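Local coordinates for suppressor protein MPT5 (Saccharomyces cerevisiae, PDB 5BZ1), which binds the 3'-UTR of target mRNAs through its Pumilio-homology domain and regulates their expression after transcription, for example repressing HO, at residues F260-F271 with V290-T301. Numbering follows the deposited sequence.
Sequences FIKKLFRIITGF and VINASMNILLTT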
loop_
_atom_site.group_PDB
_atom_site.type_symbol
_atom_site.label_atom_id
_atom_site.label_comp_id
_atom_site.label_asym_id
_atom_site.label_seq_id
_atom_site.Cartn_x
_atom_site.Cartn_y
_atom_site.Cartn_z
ATOM N N PHE A 260 6.018 0.179 16.687
ATOM C CA PHE A 260 7.187 -0.662 16.909
ATOM C C PHE A 260 7.169 -1.230 18.330
ATOM O O PHE A 260 7.383 -2.426 18.538
ATOM C CB PHE A 260 8.464 0.146 16.663
ATOM C CG PHE A 260 9.730 -0.662 16.759
ATOM C CD1 PHE A 260 10.097 -1.523 15.735
ATOM C CD2 PHE A 260 10.562 -0.547 17.866
ATOM C CE1 PHE A 260 11.265 -2.268 15.817
ATOM C CE2 PHE A 260 11.733 -1.286 17.954
ATOM C CZ PHE A 260 12.082 -2.149 16.929
ATOM N N ILE A 261 6.901 -0.361 19.301
ATOM C CA ILE A 261 6.849 -0.760 20.704
ATOM C C ILE A 261 5.728 -1.768 20.970
ATOM O O ILE A 261 5.954 -2.793 21.621
ATOM C CB ILE A 261 6.710 0.465 21.626
ATOM C CG1 ILE A 261 8.006 1.281 21.610
ATOM C CG2 ILE A 261 6.379 0.042 23.056
ATOM C CD1 ILE A 261 7.912 2.615 22.335
ATOM N N LYS A 262 4.527 -1.477 20.472
ATOM C CA LYS A 262 3.400 -2.398 20.601
ATOM C C LYS A 262 3.712 -3.756 19.973
ATOM O O LYS A 262 3.296 -4.796 20.483
ATOM C CB LYS A 262 2.135 -1.809 19.969
ATOM C CG LYS A 262 1.519 -0.643 20.741
ATOM C CD LYS A 262 0.191 -0.218 20.120
ATOM C CE LYS A 262 0.167 1.275 19.829
ATOM N NZ LYS A 262 -1.097 1.696 19.156
ATOM N N LYS A 263 4.449 -3.741 18.866
ATOM C CA LYS A 263 4.831 -4.974 18.189
ATOM C C LYS A 263 5.761 -5.815 19.065
ATOM O O LYS A 263 5.625 -7.038 19.138
ATOM C CB LYS A 263 5.504 -4.668 16.852
ATOM C CG LYS A 263 5.810 -5.910 16.038
ATOM C CD LYS A 263 6.444 -5.576 14.701
ATOM C CE LYS A 263 6.731 -6.845 13.919
ATOM N NZ LYS A 263 5.494 -7.631 13.650
ATOM N N LEU A 264 6.703 -5.149 19.727
ATOM C CA LEU A 264 7.620 -5.814 20.648
ATOM C C LEU A 264 6.854 -6.484 21.787
ATOM O O LEU A 264 7.099 -7.646 22.114
ATOM C CB LEU A 264 8.633 -4.815 21.216
ATOM C CG LEU A 264 9.703 -4.267 20.271
ATOM C CD1 LEU A 264 10.547 -3.219 20.969
ATOM C CD2 LEU A 264 10.588 -5.387 19.750
ATOM N N PHE A 265 5.933 -5.735 22.386
ATOM C CA PHE A 265 5.097 -6.238 23.468
ATOM C C PHE A 265 4.289 -7.457 23.029
ATOM O O PHE A 265 4.244 -8.467 23.730
ATOM C CB PHE A 265 4.146 -5.140 23.946
ATOM C CG PHE A 265 4.768 -4.167 24.915
ATOM C CD1 PHE A 265 5.641 -4.605 25.905
ATOM C CD2 PHE A 265 4.468 -2.813 24.841
ATOM C CE1 PHE A 265 6.204 -3.707 26.805
ATOM C CE2 PHE A 265 5.025 -1.911 25.734
ATOM C CZ PHE A 265 5.896 -2.359 26.717
ATOM N N ARG A 266 3.659 -7.360 21.863
ATOM C CA ARG A 266 2.785 -8.427 21.377
ATOM C C ARG A 266 3.539 -9.731 21.101
ATOM O O ARG A 266 3.039 -10.821 21.388
ATOM C CB ARG A 266 2.026 -7.977 20.126
ATOM C CG ARG A 266 0.918 -8.932 19.719
ATOM C CD ARG A 266 0.019 -8.333 18.653
ATOM N NE ARG A 266 -1.272 -9.013 18.599
ATOM C CZ ARG A 266 -2.242 -8.709 17.744
ATOM N NH1 ARG A 266 -2.070 -7.734 16.860
ATOM N NH2 ARG A 266 -3.385 -9.380 17.769
ATOM N N ILE A 267 4.742 -9.610 20.547
ATOM C CA ILE A 267 5.576 -10.776 20.269
ATOM C C ILE A 267 5.968 -11.499 21.556
ATOM O O ILE A 267 5.825 -12.717 21.665
ATOM C CB ILE A 267 6.848 -10.386 19.488
ATOM C CG1 ILE A 267 6.514 -10.137 18.017
ATOM C CG2 ILE A 267 7.896 -11.476 19.589
ATOM C CD1 ILE A 267 7.678 -9.617 17.197
ATOM N N ILE A 268 6.452 -10.733 22.527
ATOM C CA ILE A 268 6.950 -11.291 23.780
ATOM C C ILE A 268 5.832 -11.909 24.629
ATOM O O ILE A 268 5.989 -13.010 25.157
ATOM C CB ILE A 268 7.752 -10.234 24.582
ATOM C CG1 ILE A 268 8.947 -9.743 23.762
ATOM C CG2 ILE A 268 8.233 -10.799 25.906
ATOM C CD1 ILE A 268 9.741 -8.621 24.418
ATOM N N THR A 269 4.706 -11.208 24.753
ATOM C CA THR A 269 3.567 -11.717 25.521
ATOM C C THR A 269 2.927 -12.947 24.875
ATOM O O THR A 269 2.490 -13.864 25.575
ATOM C CB THR A 269 2.475 -10.641 25.736
ATOM O OG1 THR A 269 1.973 -10.196 24.469
ATOM C CG2 THR A 269 3.031 -9.457 26.511
ATOM N N GLY A 270 2.860 -12.953 23.545
ATOM C CA GLY A 270 2.308 -14.081 22.812
ATOM C C GLY A 270 3.102 -15.348 23.076
ATOM O O GLY A 270 2.544 -16.446 23.139
ATOM N N PHE A 271 4.412 -15.186 23.237
ATOM C CA PHE A 271 5.303 -16.285 23.591
ATOM C C PHE A 271 5.000 -16.827 24.988
ATOM O O PHE A 271 4.973 -18.041 25.205
ATOM C CB PHE A 271 6.759 -15.814 23.508
ATOM C CG PHE A 271 7.730 -16.665 24.290
ATOM C CD1 PHE A 271 8.001 -17.973 23.909
ATOM C CD2 PHE A 271 8.390 -16.141 25.394
ATOM C CE1 PHE A 271 8.902 -18.746 24.626
ATOM C CE2 PHE A 271 9.292 -16.907 26.112
ATOM C CZ PHE A 271 9.549 -18.210 25.729
ATOM N N VAL A 290 13.040 -14.447 16.653
ATOM C CA VAL A 290 12.223 -13.236 16.664
ATOM C C VAL A 290 11.997 -12.766 18.105
ATOM O O VAL A 290 12.049 -11.569 18.403
ATOM C CB VAL A 290 10.856 -13.475 15.976
ATOM C CG1 VAL A 290 9.883 -12.353 16.292
ATOM C CG2 VAL A 290 11.028 -13.628 14.467
ATOM N N ILE A 291 11.765 -13.727 18.997
ATOM C CA ILE A 291 11.471 -13.447 20.402
ATOM C C ILE A 291 12.701 -12.977 21.190
ATOM O O ILE A 291 12.626 -11.991 21.930
ATOM C CB ILE A 291 10.816 -14.673 21.086
ATOM C CG1 ILE A 291 9.438 -14.941 20.473
ATOM C CG2 ILE A 291 10.702 -14.462 22.589
ATOM C CD1 ILE A 291 8.940 -16.364 20.646
ATOM N N ASN A 292 13.824 -13.678 21.029
ATOM C CA ASN A 292 15.080 -13.295 21.679
ATOM C C ASN A 292 15.500 -11.877 21.299
ATOM O O ASN A 292 15.962 -11.105 22.138
ATOM C CB ASN A 292 16.209 -14.258 21.296
ATOM C CG ASN A 292 15.746 -15.698 21.184
ATOM O OD1 ASN A 292 14.905 -16.157 21.953
ATOM N ND2 ASN A 292 16.304 -16.422 20.218
ATOM N N ALA A 293 15.345 -11.553 20.020
ATOM C CA ALA A 293 15.694 -10.236 19.505
ATOM C C ALA A 293 14.812 -9.155 20.129
ATOM O O ALA A 293 15.305 -8.111 20.554
ATOM C CB ALA A 293 15.571 -10.215 17.990
ATOM N N SER A 294 13.510 -9.419 20.180
ATOM C CA SER A 294 12.543 -8.468 20.715
ATOM C C SER A 294 12.824 -8.099 22.172
ATOM O O SER A 294 12.654 -6.947 22.573
ATOM C CB SER A 294 11.126 -9.028 20.590
ATOM O OG SER A 294 10.833 -9.388 19.256
ATOM N N MET A 295 13.251 -9.084 22.956
ATOM C CA MET A 295 13.510 -8.877 24.377
ATOM C C MET A 295 14.630 -7.862 24.626
ATOM O O MET A 295 14.474 -6.945 25.434
ATOM C CB MET A 295 13.812 -10.209 25.071
ATOM C CG MET A 295 12.579 -11.075 25.317
ATOM S SD MET A 295 12.929 -12.741 25.931
ATOM C CE MET A 295 14.662 -12.604 26.367
ATOM N N ASN A 296 15.747 -8.019 23.919
ATOM C CA ASN A 296 16.883 -7.110 24.068
ATOM C C ASN A 296 16.570 -5.682 23.613
ATOM O O ASN A 296 17.033 -4.714 24.217
ATOM C CB ASN A 296 18.100 -7.651 23.310
ATOM C CG ASN A 296 18.583 -8.986 23.849
ATOM O OD1 ASN A 296 18.495 -10.011 23.172
ATOM N ND2 ASN A 296 19.103 -8.979 25.072
ATOM N N ILE A 297 15.785 -5.563 22.545
ATOM C CA ILE A 297 15.408 -4.265 21.995
ATOM C C ILE A 297 14.453 -3.529 22.933
ATOM O O ILE A 297 14.563 -2.315 23.115
ATOM C CB ILE A 297 14.757 -4.414 20.602
ATOM C CG1 ILE A 297 15.770 -4.960 19.596
ATOM C CG2 ILE A 297 14.191 -3.087 20.113
ATOM C CD1 ILE A 297 15.185 -5.257 18.228
ATOM N N LEU A 298 13.515 -4.267 23.523
ATOM C CA LEU A 298 12.557 -3.683 24.457
ATOM C C LEU A 298 13.280 -3.120 25.678
ATOM O O LEU A 298 13.041 -1.981 26.080
ATOM C CB LEU A 298 11.508 -4.715 24.879
ATOM C CG LEU A 298 10.452 -4.251 25.887
ATOM C CD1 LEU A 298 9.736 -3.011 25.379
ATOM C CD2 LEU A 298 9.449 -5.355 26.191
ATOM N N LEU A 299 14.175 -3.919 26.254
ATOM C CA LEU A 299 14.970 -3.491 27.402
ATOM C C LEU A 299 15.815 -2.263 27.064
ATOM O O LEU A 299 15.896 -1.318 27.849
ATOM C CB LEU A 299 15.869 -4.632 27.883
ATOM C CG LEU A 299 15.193 -5.862 28.486
ATOM C CD1 LEU A 299 16.232 -6.898 28.893
ATOM C CD2 LEU A 299 14.344 -5.461 29.677
ATOM N N THR A 300 16.436 -2.284 25.889
ATOM C CA THR A 300 17.226 -1.154 25.412
ATOM C C THR A 300 16.341 0.080 25.203
ATOM O O THR A 300 16.748 1.207 25.489
ATOM C CB THR A 300 17.959 -1.507 24.105
ATOM O OG1 THR A 300 18.682 -2.734 24.277
ATOM C CG2 THR A 300 18.925 -0.399 23.706
ATOM N N THR A 301 15.127 -0.145 24.709
ATOM C CA THR A 301 14.160 0.927 24.490
ATOM C C THR A 301 13.725 1.564 25.815
ATOM O O THR A 301 13.555 2.784 25.903
ATOM C CB THR A 301 12.926 0.420 23.716
ATOM O OG1 THR A 301 13.317 0.018 22.395
ATOM C CG2 THR A 301 11.863 1.507 23.612
#
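Leu264 lies against the middle of helix 290-301 with its two methyls divided: CD2 rests on CA and CB of Ser294, 3.8 Å from each, while CD1 meets CG2 of Ile297 at 3.7 Å. That same Ile297 methyl also touches the edge of the Phe260 ring, near its plane. Ile268 sends CD1 between Met295 and Leu298, 3.7 Å from Leu298 CD2; the same leucine methyl also meets Phe265 CE1, 3.7 Å away, at an oblique angle to the ring. Ile267 CD1 is 3.6 Å from Val290 CG1. Toward the C-terminal end of 260-271, Ile291 crosses Phe271 at about a right angle, with CD1 3.6 Å from Phe271 CB and CG2 over one ring face. The helices pack at 9.2 Å between axes, their directions 128° apart, nearer antiparallel than parallel, within the PUF scaffold, an alpha-solenoid of stacked helical repeats; 260-271 belongs to Pumilio repeat 7. Helix 229-240 adds Leu233 and Phe237 to one flank, and helix 354-375 brings Phe357 and Phe361 to Met295 and Leu298. No hydrogen bond joins the segments. The hydroxyls facing the interface turn back to their own helix: Ser294 OG, beside the backbone N (chi1 -55°), donates to Val290 O at 2.6 Å, and OG and Ser294 N reach that oxygen from opposite faces of its carbonyl plane. With its proton spent there, OG lies against Ile267 CG2 and CD1. Thr301 OG1 likewise donates to Ile297 O, from above the carbonyl plane.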